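PDB 5A8D: carbohydrate binding family 6 from Clostridium thermocellum, which probably hydrolyses terminal alpha-L-arabinofuranosidic bonds in arabinose-bearing plant polysaccharides, as a family 43 glycoside hydrolase. Local coordinates for residues F36-A41 with C53-D58; W97-W102 with Y117-N122; S264-H269 with V281-T286. All coordinates share one frame; numbering follows the deposited sequence. Where two conformers were deposited one is given.

Contact 1 of 3, residues F36-A41 with C53-D58; sequences FTADPA and CSHDSD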
ATOM      1  N   PHE A  36      52.039 -11.079 -37.720  1.00 27.85           N
ATOM      2  CA  PHE A  36      51.532 -10.719 -39.032  1.00 31.48           C
ATOM      3  C   PHE A  36      50.755  -9.407 -39.055  1.00 28.31           C
ATOM      4  O   PHE A  36      49.913  -9.191 -39.931  1.00 30.63           O
ATOM      5  CB  PHE A  36      50.664 -11.877 -39.522  1.00 32.96           C
ATOM      6  CG  PHE A  36      51.424 -13.169 -39.647  1.00 34.20           C
ATOM      7  CD1 PHE A  36      52.321 -13.334 -40.667  1.00 34.22           C
ATOM      8  CD2 PHE A  36      51.281 -14.189 -38.714  1.00 34.30           C
ATOM      9  CE1 PHE A  36      53.054 -14.519 -40.791  1.00 37.16           C
ATOM     10  CE2 PHE A  36      52.014 -15.368 -38.823  1.00 37.70           C
ATOM     11  CZ  PHE A  36      52.903 -15.540 -39.871  1.00 36.46           C
ATOM     12  N   THR A  37      51.047  -8.517 -38.100  1.00 26.13           N
ATOM     13  CA  THR A  37      50.354  -7.250 -38.020  1.00 23.67           C
ATOM     14  C   THR A  37      51.375  -6.207 -37.635  1.00 23.58           C
ATOM     15  O   THR A  37      52.577  -6.514 -37.547  1.00 24.04           O
ATOM     16  CB  THR A  37      49.186  -7.341 -37.042  1.00 24.58           C
ATOM     17  OG1 THR A  37      48.299  -6.212 -37.201  1.00 23.05           O
ATOM     18  CG2 THR A  37      49.685  -7.461 -35.589  1.00 22.77           C
ATOM     19  N   ALA A  38      50.911  -4.995 -37.435  1.00 21.54           N
ATOM     20  CA  ALA A  38      51.754  -3.892 -37.079  1.00 21.52           C
ATOM     21  C   ALA A  38      51.144  -3.219 -35.864  1.00 20.38           C
ATOM     22  O   ALA A  38      49.974  -2.830 -35.886  1.00 21.71           O
ATOM     23  CB  ALA A  38      51.889  -2.931 -38.247  1.00 23.11           C
ATOM     24  N   ASP A  39      51.923  -3.091 -34.804  1.00 18.49           N
ATOM     25  CA  ASP A  39      51.447  -2.424 -33.597  1.00 16.99           C
ATOM     26  C   ASP A  39      52.006  -0.981 -33.570  1.00 16.82           C
ATOM     27  O   ASP A  39      53.205  -0.839 -33.650  1.00 18.07           O
ATOM     28  CB  ASP A  39      51.993  -3.142 -32.375  1.00 16.62           C
ATOM     29  CG  ASP A  39      51.536  -4.570 -32.232  1.00 19.04           C
ATOM     30  OD1 ASP A  39      50.445  -4.924 -32.716  1.00 19.52           O
ATOM     31  OD2 ASP A  39      52.333  -5.343 -31.655  1.00 18.79           O
ATOM     32  N   PRO A  40      51.169   0.044 -33.434  1.00 16.82           N
ATOM     33  CA  PRO A  40      51.646   1.411 -33.503  1.00 16.34           C
ATOM     34  C   PRO A  40      51.912   2.064 -32.186  1.00 16.37           C
ATOM     35  O   PRO A  40      51.394   1.651 -31.131  1.00 17.68           O
ATOM     36  CB  PRO A  40      50.496   2.134 -34.173  1.00 17.61           C
ATOM     37  CG  PRO A  40      49.283   1.418 -33.697  1.00 20.06           C
ATOM     38  CD  PRO A  40      49.689   0.002 -33.523  1.00 18.67           C
ATOM     39  N   ALA A  41      52.744   3.103 -32.216  1.00 15.21           N
ATOM     40  CA  ALA A  41      52.993   3.958 -31.068  1.00 15.14           C
ATOM     41  C   ALA A  41      53.266   5.354 -31.606  1.00 15.60           C
ATOM     42  O   ALA A  41      53.560   5.489 -32.772  1.00 16.87           O
ATOM     43  CB  ALA A  41      54.213   3.470 -30.275  1.00 17.15           C
ATOM     44  N   CYS A  53      55.946   1.659 -35.784  1.00 16.88           N
ATOM     45  CA  CYS A  53      55.202   0.395 -35.934  1.00 18.20           C
ATOM     46  C   CYS A  53      56.113  -0.807 -35.840  1.00 18.48           C
ATOM     47  O   CYS A  53      57.196  -0.790 -36.386  1.00 18.29           O
ATOM     48  CB  CYS A  53      54.527   0.312 -37.265  1.00 19.78           C
ATOM     49  SG  CYS A  53      53.022   1.306 -37.302  1.00 26.47           S
ATOM     50  N   SER A  54      55.678  -1.851 -35.128  1.00 17.15           N
ATOM     51  CA  SER A  54      56.362  -3.121 -35.187  1.00 19.27           C
ATOM     52  C   SER A  54      56.036  -3.832 -36.494  1.00 20.44           C
ATOM     53  O   SER A  54      54.957  -3.685 -37.069  1.00 19.49           O
ATOM     54  CB  SER A  54      56.025  -4.061 -34.001  1.00 18.01           C
ATOM     55  OG  SER A  54      54.626  -4.300 -33.925  1.00 18.43           O
ATOM     56  N   HIS A  55      57.018  -4.617 -36.938  1.00 20.68           N
ATOM     57  CA  HIS A  55      56.880  -5.518 -38.092  1.00 26.92           C
ATOM     58  C   HIS A  55      57.535  -6.825 -37.718  1.00 24.38           C
ATOM     59  O   HIS A  55      58.521  -6.867 -36.946  1.00 23.73           O
ATOM     60  CB  HIS A  55      57.500  -4.929 -39.370  1.00 28.85           C
ATOM     61  CG  HIS A  55      56.920  -3.607 -39.720  1.00 31.12           C
ATOM     62  ND1 HIS A  55      55.655  -3.470 -40.251  1.00 33.25           N
ATOM     63  CD2 HIS A  55      57.375  -2.347 -39.497  1.00 32.23           C
ATOM     64  CE1 HIS A  55      55.367  -2.184 -40.369  1.00 33.64           C
ATOM     65  NE2 HIS A  55      56.396  -1.487 -39.921  1.00 32.78           N
ATOM     66  N   ASP A  56      56.973  -7.931 -38.201  1.00 27.91           N
ATOM     67  CA  ASP A  56      57.651  -9.169 -37.921  1.00 32.36           C
ATOM     68  C   ASP A  56      57.752  -9.989 -39.222  1.00 41.94           C
ATOM     69  O   ASP A  56      58.851 -10.081 -39.816  1.00 45.65           O
ATOM     70  CB  ASP A  56      57.000  -9.825 -36.704  1.00 32.55           C
ATOM     71  CG  ASP A  56      57.764 -11.057 -36.218  1.00 31.88           C
ATOM     72  OD1 ASP A  56      58.402 -11.709 -37.074  1.00 29.91           O
ATOM     73  OD2 ASP A  56      57.683 -11.374 -35.007  1.00 28.13           O
ATOM     74  N   SER A  57      56.630 -10.495 -39.695  1.00 39.52           N
ATOM     75  CA  SER A  57      56.614 -11.347 -40.905  1.00 44.55           C
ATOM     76  C   SER A  57      55.338 -10.978 -41.685  1.00 48.30           C
ATOM     77  O   SER A  57      54.853  -9.864 -41.487  1.00 49.21           O
ATOM     78  CB  SER A  57      56.694 -12.836 -40.508  1.00 47.28           C
ATOM     79  OG  SER A  57      57.515 -13.125 -39.367  1.00 48.14           O
ATOM     80  N   ASP A  58      54.800 -11.769 -42.631  1.00 72.75           N
ATOM     81  CA  ASP A  58      55.473 -12.641 -43.633  1.00 99.47           C
ATOM     82  C   ASP A  58      54.656 -12.491 -44.950  1.00120.69           C
ATOM     83  O   ASP A  58      54.466 -13.463 -45.693  1.00123.64           O
ATOM     84  CB  ASP A  58      55.483 -14.136 -43.226  1.00106.38           C
ATOM     85  CG  ASP A  58      56.686 -14.903 -43.775  1.00110.01           C
ATOM     86  OD1 ASP A  58      56.901 -14.889 -45.011  1.00114.86           O
ATOM     87  OD2 ASP A  58      57.407 -15.533 -42.962  1.00100.87           O
TER
HETATM   88  O   HOH W   1      54.206  -6.627 -35.284  1.00 23.47           O
HETATM   89  O   HOH W   2      54.323  -7.881 -39.196  1.00 31.58           O
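Ser54 OG is gripped from more than one direction. The backbone N of Asp39 donates to OG at 3.1 Å, and water 1 lies 2.7 Å from the same oxygen. Asp39 OD2 stands farther from it, at 3.4 Å, a weak bond at most and not a settled one, because the single hydroxyl proton has another acceptor within reach. With chi1 at 57°, the hydroxyl sits between the backbone N and carbonyl carbon of its own residue and reaches across to Asp39, just ahead of strand 40-45. Ser54 then uses its main chain as well: its N donates to Asp39 O at 3.1 Å, the bond bent only moderately (159° at the hydrogen). One residue thus holds both backbone polar groups of Asp39. This is the open end of the antiparallel hairpin formed by strands 40-45 and 48-55. On the face carrying Pro40 and Cys53, a non-hydrogen-bonded pair, the sulfur SG of Cys53 packs 4.1 Å from Pro40 CB.

Toward Phe36 the two chains part and water takes over. Thr37 O accepts from water 1; water 2, 2.8 Å from that oxygen, can also donate to it but has other acceptors within reach, and in turn receives the N-H of Asp56. At the far end Asp58 CB meets the edge of the Phe36 ring, in its plane, 3.5 Å from CE1, although Asp58 is poorly ordered. Val321 of a second subunit also packs on Phe36, while Asn266 ND2 bonds to Thr37 OG1 and Ala38 O. The chemistry implies a graded closure: direct bonds fix the backbone of Asp39, whose side chain packs against Asn266 and His268, whereas the outer part relies on water, with a less certain ring contact at Phe36.

Contact 2 of 3, residues W97-W102 with Y117-N122; sequences WASVSW and YGNGGN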
ATOM      1  N   TRP A  97      69.853  -9.588 -25.999  1.00 27.84           N
ATOM      2  CA  TRP A  97      69.093 -10.751 -25.510  1.00 27.88           C
ATOM      3  C   TRP A  97      67.838 -11.088 -26.297  1.00 28.52           C
ATOM      4  O   TRP A  97      67.298 -12.182 -26.144  1.00 27.01           O
ATOM      5  CB  TRP A  97      68.732 -10.510 -24.016  1.00 27.10           C
ATOM      6  CG  TRP A  97      67.799  -9.328 -23.875  1.00 25.41           C
ATOM      7  CD1 TRP A  97      68.159  -8.008 -23.787  1.00 25.49           C
ATOM      8  CD2 TRP A  97      66.370  -9.346 -23.877  1.00 24.51           C
ATOM      9  NE1 TRP A  97      67.050  -7.212 -23.758  1.00 24.27           N
ATOM     10  CE2 TRP A  97      65.936  -8.004 -23.807  1.00 23.87           C
ATOM     11  CE3 TRP A  97      65.404 -10.364 -23.927  1.00 24.95           C
ATOM     12  CZ2 TRP A  97      64.603  -7.667 -23.802  1.00 23.34           C
ATOM     13  CZ3 TRP A  97      64.109 -10.047 -23.922  1.00 24.96           C
ATOM     14  CH2 TRP A  97      63.696  -8.696 -23.858  1.00 24.52           C
ATOM     15  N   ALA A  98      67.296 -10.133 -27.069  1.00 25.41           N
ATOM     16  CA  ALA A  98      65.994 -10.297 -27.689  1.00 24.80           C
ATOM     17  C   ALA A  98      66.123 -10.574 -29.179  1.00 26.39           C
ATOM     18  O   ALA A  98      67.110 -10.201 -29.790  1.00 28.56           O
ATOM     19  CB  ALA A  98      65.164  -9.038 -27.473  1.00 25.46           C
ATOM     20  N   SER A  99      65.102 -11.202 -29.749  1.00 26.39           N
ATOM     21  CA  SER A  99      65.066 -11.500 -31.188  1.00 28.60           C
ATOM     22  C   SER A  99      63.874 -10.868 -31.927  1.00 27.06           C
ATOM     23  O   SER A  99      63.886 -10.812 -33.149  1.00 28.37           O
ATOM     24  CB  SER A  99      65.108 -13.022 -31.407  1.00 33.40           C
ATOM     25  OG  SER A  99      63.945 -13.616 -30.899  1.00 37.85           O
ATOM     26  N   VAL A 100      62.890 -10.365 -31.185  1.00 26.11           N
ATOM     27  CA  VAL A 100      61.639  -9.843 -31.735  1.00 27.31           C
ATOM     28  C   VAL A 100      61.345  -8.504 -31.056  1.00 23.04           C
ATOM     29  O   VAL A 100      61.787  -8.273 -29.935  1.00 20.59           O
ATOM     30  CB  VAL A 100      60.571 -10.939 -31.439  1.00 30.69           C
ATOM     31  CG1 VAL A 100      59.181 -10.485 -31.611  1.00 31.26           C
ATOM     32  CG2 VAL A 100      60.839 -12.149 -32.363  1.00 37.65           C
ATOM     33  N   SER A 101      60.561  -7.638 -31.706  1.00 20.13           N
ATOM     34  CA  SER A 101      60.182  -6.364 -31.096  1.00 18.64           C
ATOM     35  C   SER A 101      58.788  -5.961 -31.467  1.00 21.23           C
ATOM     36  O   SER A 101      58.605  -5.162 -32.392  1.00 22.70           O
ATOM     37  CB  SER A 101      61.174  -5.256 -31.480  1.00 20.48           C
ATOM     38  OG  SER A 101      61.202  -5.032 -32.894  1.00 21.94           O
ATOM     39  N   TRP A 102      57.800  -6.478 -30.726  1.00 17.54           N
ATOM     40  CA  TRP A 102      56.431  -6.164 -30.945  1.00 17.57           C
ATOM     41  C   TRP A 102      56.042  -4.949 -30.087  1.00 18.17           C
ATOM     42  O   TRP A 102      56.733  -4.567 -29.142  1.00 19.01           O
ATOM     43  CB  TRP A 102      55.531  -7.317 -30.516  1.00 17.23           C
ATOM     44  CG  TRP A 102      55.684  -8.588 -31.251  1.00 17.85           C
ATOM     45  CD1 TRP A 102      56.307  -8.791 -32.439  1.00 19.75           C
ATOM     46  CD2 TRP A 102      55.147  -9.859 -30.859  1.00 19.60           C
ATOM     47  NE1 TRP A 102      56.175 -10.108 -32.838  1.00 20.48           N
ATOM     48  CE2 TRP A 102      55.495 -10.788 -31.864  1.00 20.26           C
ATOM     49  CE3 TRP A 102      54.408 -10.292 -29.752  1.00 20.32           C
ATOM     50  CZ2 TRP A 102      55.139 -12.135 -31.790  1.00 22.81           C
ATOM     51  CZ3 TRP A 102      54.074 -11.611 -29.671  1.00 22.32           C
ATOM     52  CH2 TRP A 102      54.439 -12.521 -30.666  1.00 21.86           C
ATOM     53  N   TYR A 117      59.461  -2.513 -25.826  1.00 14.87           N
ATOM     54  CA  TYR A 117      59.068  -3.472 -26.846  1.00 16.26           C
ATOM     55  C   TYR A 117      58.893  -4.821 -26.213  1.00 17.37           C
ATOM     56  O   TYR A 117      59.485  -5.107 -25.177  1.00 18.65           O
ATOM     57  CB  TYR A 117      60.113  -3.499 -27.975  1.00 16.38           C
ATOM     58  CG  TYR A 117      61.490  -3.966 -27.570  1.00 16.64           C
ATOM     59  CD1 TYR A 117      62.440  -3.105 -27.031  1.00 17.27           C
ATOM     60  CD2 TYR A 117      61.849  -5.292 -27.733  1.00 17.61           C
ATOM     61  CE1 TYR A 117      63.678  -3.568 -26.639  1.00 18.28           C
ATOM     62  CE2 TYR A 117      63.095  -5.769 -27.343  1.00 17.60           C
ATOM     63  CZ  TYR A 117      64.007  -4.902 -26.815  1.00 18.40           C
ATOM     64  OH  TYR A 117      65.238  -5.395 -26.433  1.00 19.93           O
ATOM     65  N   GLY A 118      58.155  -5.667 -26.900  1.00 17.18           N
ATOM     66  CA  GLY A 118      57.938  -7.056 -26.484  1.00 17.25           C
ATOM     67  C   GLY A 118      58.683  -8.051 -27.319  1.00 19.13           C
ATOM     68  O   GLY A 118      58.482  -8.096 -28.515  1.00 18.03           O
ATOM     69  N   ASN A 119      59.550  -8.830 -26.679  1.00 19.35           N
ATOM     70  CA  ASN A 119      60.268  -9.907 -27.338  1.00 21.23           C
ATOM     71  C   ASN A 119      59.384 -11.141 -27.569  1.00 22.60           C
ATOM     72  O   ASN A 119      59.708 -12.240 -27.118  1.00 23.67           O
ATOM     73  CB  ASN A 119      61.471 -10.295 -26.482  1.00 22.29           C
ATOM     74  CG  ASN A 119      62.346 -11.367 -27.139  1.00 22.85           C
ATOM     75  OD1 ASN A 119      62.531 -11.355 -28.332  1.00 23.84           O
ATOM     76  ND2 ASN A 119      62.895 -12.292 -26.341  1.00 25.09           N
ATOM     77  N   GLY A 120      58.278 -10.984 -28.287  1.00 21.78           N
ATOM     78  CA  GLY A 120      57.532 -12.141 -28.733  1.00 24.49           C
ATOM     79  C   GLY A 120      56.840 -12.970 -27.667  1.00 25.36           C
ATOM     80  O   GLY A 120      56.530 -14.150 -27.880  1.00 26.65           O
ATOM     81  N   GLY A 121      56.571 -12.350 -26.531  1.00 24.13           N
ATOM     82  CA  GLY A 121      56.022 -13.038 -25.400  1.00 25.68           C
ATOM     83  C   GLY A 121      57.071 -13.445 -24.373  1.00 28.17           C
ATOM     84  O   GLY A 121      56.691 -13.827 -23.280  1.00 28.23           O
ATOM     85  N   ASN A 122      58.354 -13.293 -24.694  1.00 26.65           N
ATOM     86  CA  ASN A 122      59.460 -13.663 -23.813  1.00 27.74           C
ATOM     87  C   ASN A 122      60.195 -12.401 -23.308  1.00 24.09           C
ATOM     88  O   ASN A 122      61.324 -12.148 -23.701  1.00 25.31           O
ATOM     89  CB  ASN A 122      60.420 -14.604 -24.537  1.00 32.11           C
ATOM     90  CG  ASN A 122      61.437 -15.217 -23.603  1.00 38.89           C
ATOM     91  OD1 ASN A 122      61.307 -15.129 -22.385  1.00 40.57           O
ATOM     92  ND2 ASN A 122      62.457 -15.849 -24.169  1.00 47.42           N
TER
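Asn119 OD1 accepts from two successive backbone N-H groups of the facing loop, Ser99 N at 2.9 Å and Val100 N at 3.0 Å. Its residue opens the type I' beta turn, Asn119 to Asn122, that links strands 112-118 and 124-129 of a propeller blade. The Ser99 donor stands above the amide's carbonyl plane, while that of Val100 lies close to the C=O direction. Beside this, Trp102 and Gly118 form an antiparallel hydrogen-bonded pair, with Trp102 N 2.8 Å from Gly118 O and Gly118 N 2.9 Å from Trp102 O.

Two tryptophans brace the turn. Trp97 slides past the Asn119 side chain with ring and amide planes nearly perpendicular (85°), and its CZ2 comes 3.5 Å from Tyr117 OH. Gly120 CA makes a CH-pi contact with Trp102, 3.5 Å from the centroid of the six-membered ring and close to its normal. Asn119 CG, anti to its own N (chi1 -176°), carries ND2 back to Asn122 O, which fixes the amide's flip. Further out, Asp138 OD2 bonds to both Trp97 NE1 and Tyr117 OH, tying these rings together, and Asp56 OD2 holds Trp102 NE1.

Contact 3 of 3, residues S264-H269 with V281-T286; sequences SNNNHH and VYHNRT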
ATOM      1  N   SER A 264      43.768  -8.081 -37.101  1.00 97.58           N
ATOM      2  CA  SER A 264      44.047  -9.437 -36.543  1.00 81.22           C
ATOM      3  C   SER A 264      44.468  -9.536 -35.059  1.00 67.84           C
ATOM      4  O   SER A 264      45.669  -9.529 -34.712  1.00 65.16           O
ATOM      5  CB  SER A 264      45.059 -10.132 -37.453  1.00 92.93           C
ATOM      6  OG  SER A 264      46.137  -9.263 -37.763  1.00 98.19           O
ATOM      7  N   ASN A 265      43.452  -9.682 -34.199  1.00 50.01           N
ATOM      8  CA  ASN A 265      43.585  -9.595 -32.732  1.00 42.66           C
ATOM      9  C   ASN A 265      44.512  -8.439 -32.362  1.00 41.47           C
ATOM     10  O   ASN A 265      45.476  -8.603 -31.557  1.00 35.31           O
ATOM     11  CB  ASN A 265      44.056 -10.909 -32.103  1.00 37.26           C
ATOM     12  CG  ASN A 265      43.184 -12.106 -32.501  1.00 38.64           C
ATOM     13  OD1 ASN A 265      42.134 -11.963 -33.180  1.00 36.73           O
ATOM     14  ND2 ASN A 265      43.622 -13.301 -32.094  1.00 31.91           N
ATOM     15  N   ASN A 266      44.227  -7.294 -33.000  1.00 35.97           N
ATOM     16  CA  ASN A 266      45.071  -6.100 -32.883  1.00 30.10           C
ATOM     17  C   ASN A 266      44.350  -4.743 -32.739  1.00 26.74           C
ATOM     18  O   ASN A 266      44.119  -3.982 -33.690  1.00 28.81           O
ATOM     19  CB  ASN A 266      46.111  -6.029 -34.006  1.00 28.07           C
ATOM     20  CG  ASN A 266      47.140  -4.924 -33.762  1.00 24.94           C
ATOM     21  OD1 ASN A 266      47.220  -4.375 -32.662  1.00 22.78           O
ATOM     22  ND2 ASN A 266      47.936  -4.618 -34.763  1.00 22.90           N
ATOM     23  N   ASN A 267      44.136  -4.403 -31.480  1.00 22.30           N
ATOM     24  CA  ASN A 267      43.665  -3.087 -31.063  1.00 21.20           C
ATOM     25  C   ASN A 267      44.730  -2.318 -30.315  1.00 20.25           C
ATOM     26  O   ASN A 267      44.422  -1.494 -29.405  1.00 18.12           O
ATOM     27  CB  ASN A 267      42.367  -3.253 -30.245  1.00 20.81           C
ATOM     28  CG  ASN A 267      41.147  -3.282 -31.116  1.00 23.38           C
ATOM     29  OD1 ASN A 267      41.054  -2.553 -32.091  1.00 24.26           O
ATOM     30  ND2 ASN A 267      40.208  -4.120 -30.798  1.00 22.50           N
ATOM     31  N   HIS A 268      46.004  -2.549 -30.674  1.00 18.11           N
ATOM     32  CA  HIS A 268      47.084  -1.725 -30.180  1.00 16.73           C
ATOM     33  C   HIS A 268      46.915  -0.329 -30.726  1.00 17.72           C
ATOM     34  O   HIS A 268      46.495  -0.129 -31.844  1.00 18.25           O
ATOM     35  CB  HIS A 268      48.469  -2.317 -30.481  1.00 18.36           C
ATOM     36  CG  HIS A 268      48.669  -3.576 -29.731  1.00 18.21           C
ATOM     37  ND1 HIS A 268      48.229  -4.789 -30.202  1.00 20.66           N
ATOM     38  CD2 HIS A 268      49.077  -3.780 -28.460  1.00 19.09           C
ATOM     39  CE1 HIS A 268      48.436  -5.706 -29.274  1.00 20.03           C
ATOM     40  NE2 HIS A 268      48.915  -5.112 -28.203  1.00 19.60           N
ATOM     41  N   HIS A 269      47.185   0.638 -29.868  1.00 17.14           N
ATOM     42  CA  HIS A 269      46.785   2.043 -30.178  1.00 16.41           C
ATOM     43  C   HIS A 269      47.619   3.007 -29.385  1.00 17.19           C
ATOM     44  O   HIS A 269      48.265   2.629 -28.388  1.00 16.37           O
ATOM     45  CB  HIS A 269      45.290   2.281 -29.853  1.00 17.04           C
ATOM     46  CG  HIS A 269      44.955   2.128 -28.403  1.00 17.08           C
ATOM     47  ND1 HIS A 269      44.872   0.903 -27.786  1.00 17.08           N
ATOM     48  CD2 HIS A 269      44.739   3.050 -27.431  1.00 18.11           C
ATOM     49  CE1 HIS A 269      44.649   1.073 -26.492  1.00 18.69           C
ATOM     50  NE2 HIS A 269      44.584   2.370 -26.247  1.00 17.61           N
ATOM     51  N   VAL A 281      45.451   6.826 -32.615  1.00 16.05           N
ATOM     52  CA  VAL A 281      46.085   6.188 -33.741  0.50 17.07           C
ATOM     53  C   VAL A 281      46.012   4.662 -33.523  1.00 16.60           C
ATOM     54  O   VAL A 281      46.281   4.167 -32.426  1.00 15.12           O
ATOM     55  CB  VAL A 281      47.521   6.737 -34.053  0.50 19.87           C
ATOM     56  CG1 VAL A 281      47.785   8.188 -33.551  0.50 16.37           C
ATOM     57  CG2 VAL A 281      48.601   5.847 -33.599  0.50 17.38           C
ATOM     58  N   TYR A 282      45.605   3.959 -34.572  1.00 17.12           N
ATOM     59  CA  TYR A 282      45.346   2.543 -34.452  1.00 19.68           C
ATOM     60  C   TYR A 282      45.553   1.884 -35.790  1.00 23.27           C
ATOM     61  O   TYR A 282      45.673   2.541 -36.788  1.00 22.86           O
ATOM     62  CB  TYR A 282      43.972   2.308 -33.851  1.00 21.36           C
ATOM     63  CG  TYR A 282      42.837   2.866 -34.656  1.00 21.15           C
ATOM     64  CD1 TYR A 282      42.494   4.205 -34.586  1.00 20.99           C
ATOM     65  CD2 TYR A 282      42.131   2.065 -35.544  1.00 23.94           C
ATOM     66  CE1 TYR A 282      41.502   4.736 -35.337  1.00 22.71           C
ATOM     67  CE2 TYR A 282      41.083   2.597 -36.300  1.00 23.80           C
ATOM     68  CZ  TYR A 282      40.772   3.929 -36.200  1.00 22.16           C
ATOM     69  OH  TYR A 282      39.765   4.513 -36.950  1.00 26.27           O
ATOM     70  N   HIS A 283      45.691   0.561 -35.785  1.00 28.20           N
ATOM     71  CA  HIS A 283      45.994  -0.171 -37.028  0.70 28.89           C
ATOM     72  C   HIS A 283      44.689  -0.876 -37.398  1.00 35.65           C
ATOM     73  O   HIS A 283      44.056  -1.517 -36.565  1.00 36.94           O
ATOM     74  CB  HIS A 283      47.217  -1.117 -36.848  0.70 33.17           C
ATOM     75  CG  HIS A 283      47.580  -1.937 -38.056  0.70 31.18           C
ATOM     76  ND1 HIS A 283      48.512  -1.532 -38.992  0.70 31.77           N
ATOM     77  CD2 HIS A 283      47.175  -3.168 -38.443  0.70 32.89           C
ATOM     78  CE1 HIS A 283      48.630  -2.462 -39.926  0.70 33.32           C
ATOM     79  NE2 HIS A 283      47.828  -3.460 -39.623  0.70 32.05           N
ATOM     80  N   ASN A 284      44.263  -0.719 -38.650  1.00 29.38           N
ATOM     81  CA  ASN A 284      43.042  -1.388 -39.091  1.00 32.85           C
ATOM     82  C   ASN A 284      43.018  -1.381 -40.618  1.00 35.24           C
ATOM     83  O   ASN A 284      42.713  -0.356 -41.208  1.00 29.34           O
ATOM     84  CB  ASN A 284      41.818  -0.710 -38.498  1.00 34.99           C
ATOM     85  CG  ASN A 284      40.504  -1.437 -38.813  1.00 45.01           C
ATOM     86  OD1 ASN A 284      40.221  -1.747 -39.971  1.00 37.85           O
ATOM     87  ND2 ASN A 284      39.670  -1.647 -37.790  1.00 44.27           N
ATOM     88  N   ARG A 285      43.374  -2.527 -41.219  1.00 35.77           N
ATOM     89  CA  ARG A 285      43.378  -2.708 -42.693  1.00 44.16           C
ATOM     90  C   ARG A 285      42.054  -2.346 -43.333  1.00 42.63           C
ATOM     91  O   ARG A 285      42.029  -1.603 -44.322  1.00 37.93           O
ATOM     92  CB  ARG A 285      43.703  -4.158 -43.093  1.00 51.89           C
ATOM     93  CG  ARG A 285      45.164  -4.572 -42.951  1.00 62.94           C
ATOM     94  CD  ARG A 285      45.348  -6.105 -42.926  1.00 73.24           C
ATOM     95  NE  ARG A 285      46.163  -6.579 -41.788  1.00 83.58           N
ATOM     96  CZ  ARG A 285      45.758  -6.624 -40.509  1.00 85.83           C
ATOM     97  NH1 ARG A 285      44.546  -6.189 -40.158  1.00 88.09           N
ATOM     98  NH2 ARG A 285      46.588  -7.068 -39.557  1.00 72.90           N
ATOM     99  N   THR A 286      40.964  -2.847 -42.752  1.00 40.62           N
ATOM    100  CA  THR A 286      39.625  -2.635 -43.288  1.00 47.07           C
ATOM    101  C   THR A 286      39.270  -1.163 -43.317  1.00 43.69           C
ATOM    102  O   THR A 286      38.909  -0.637 -44.360  1.00 41.66           O
ATOM    103  CB  THR A 286      38.534  -3.372 -42.463  1.00 54.17           C
ATOM    104  OG1 THR A 286      38.925  -4.734 -42.237  1.00 59.36           O
ATOM    105  CG2 THR A 286      37.180  -3.330 -43.179  1.00 55.77           C
TER
HETATM  106  O   HOH W   3      45.259  -1.298 -33.803  1.00 38.07           O
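The segments 264-269 and 281-286 run nearly antiparallel, their end-to-end directions 164° apart, where a loop leads into the hairpin of strands 269-274 and 277-283 in one blade of the five-bladed beta-propeller of this family. Their backbones come nearest at His269 and Tyr282, whose CA atoms lie 4.5 Å apart, and there Val281 O receives a CA-H contact from His269. No clear direct hydrogen bond joins the segments. Instead water 3 fills the widening gap: it accepts from His283 N at 2.8 Å and lies 2.6 Å from His268 O and 2.9 Å from Asn266 O, although it has more acceptors nearby than protons to give.

Among the side chains, Asn266 does most of the organising. Its OD1 closes an Asx turn by accepting from His268 N at 3.0 Å, and His268 ND1 donates to the same oxygen at 2.7 Å; the two donors arrive from opposite faces of the amide. This double grip settles how the amide is turned. His268, braced on one side, reaches Asp162 OD2 through NE2. Across the contact, the Asn266 side chain crosses that of His283 at about a right angle, with amide and ring planes 20° apart, though His283 also adopts a second conformer, so this arrangement is provisional.

Ser264 OG comes 2.9 Å from NH2 of the poorly ordered Arg285, beyond Asn284, which caps helix 285-289 through Val287 N. His269, its CG between its own N and carbonyl carbon (chi1 63°), bonds Ser225 OG through NE2, while its ND1 donates to Asn267 O in the carbonyl plane of that oxygen, 2.9 Å away.

The contacts follow one another along the chain, each closing before the next opens. Contact 1 belongs to the sheet of strands 40-45, 48-55, 70-76 and 83-89, contact 2 to the sheet that includes 104-109 and 112-118, and contact 3 to the sheet holding 269-274 and 277-283, so three separate blades are involved. Contact 1 is the middle piece: its centre lies about 12 Å from that of contact 2 and 10 Å from that of contact 3, and it touches both. Contacts 2 and 3 stay about 7 Å apart at their nearest atoms. The first of these blades, carrying contact 1, thus meets the late one carrying contact 3, consistent with closure of the propeller ring.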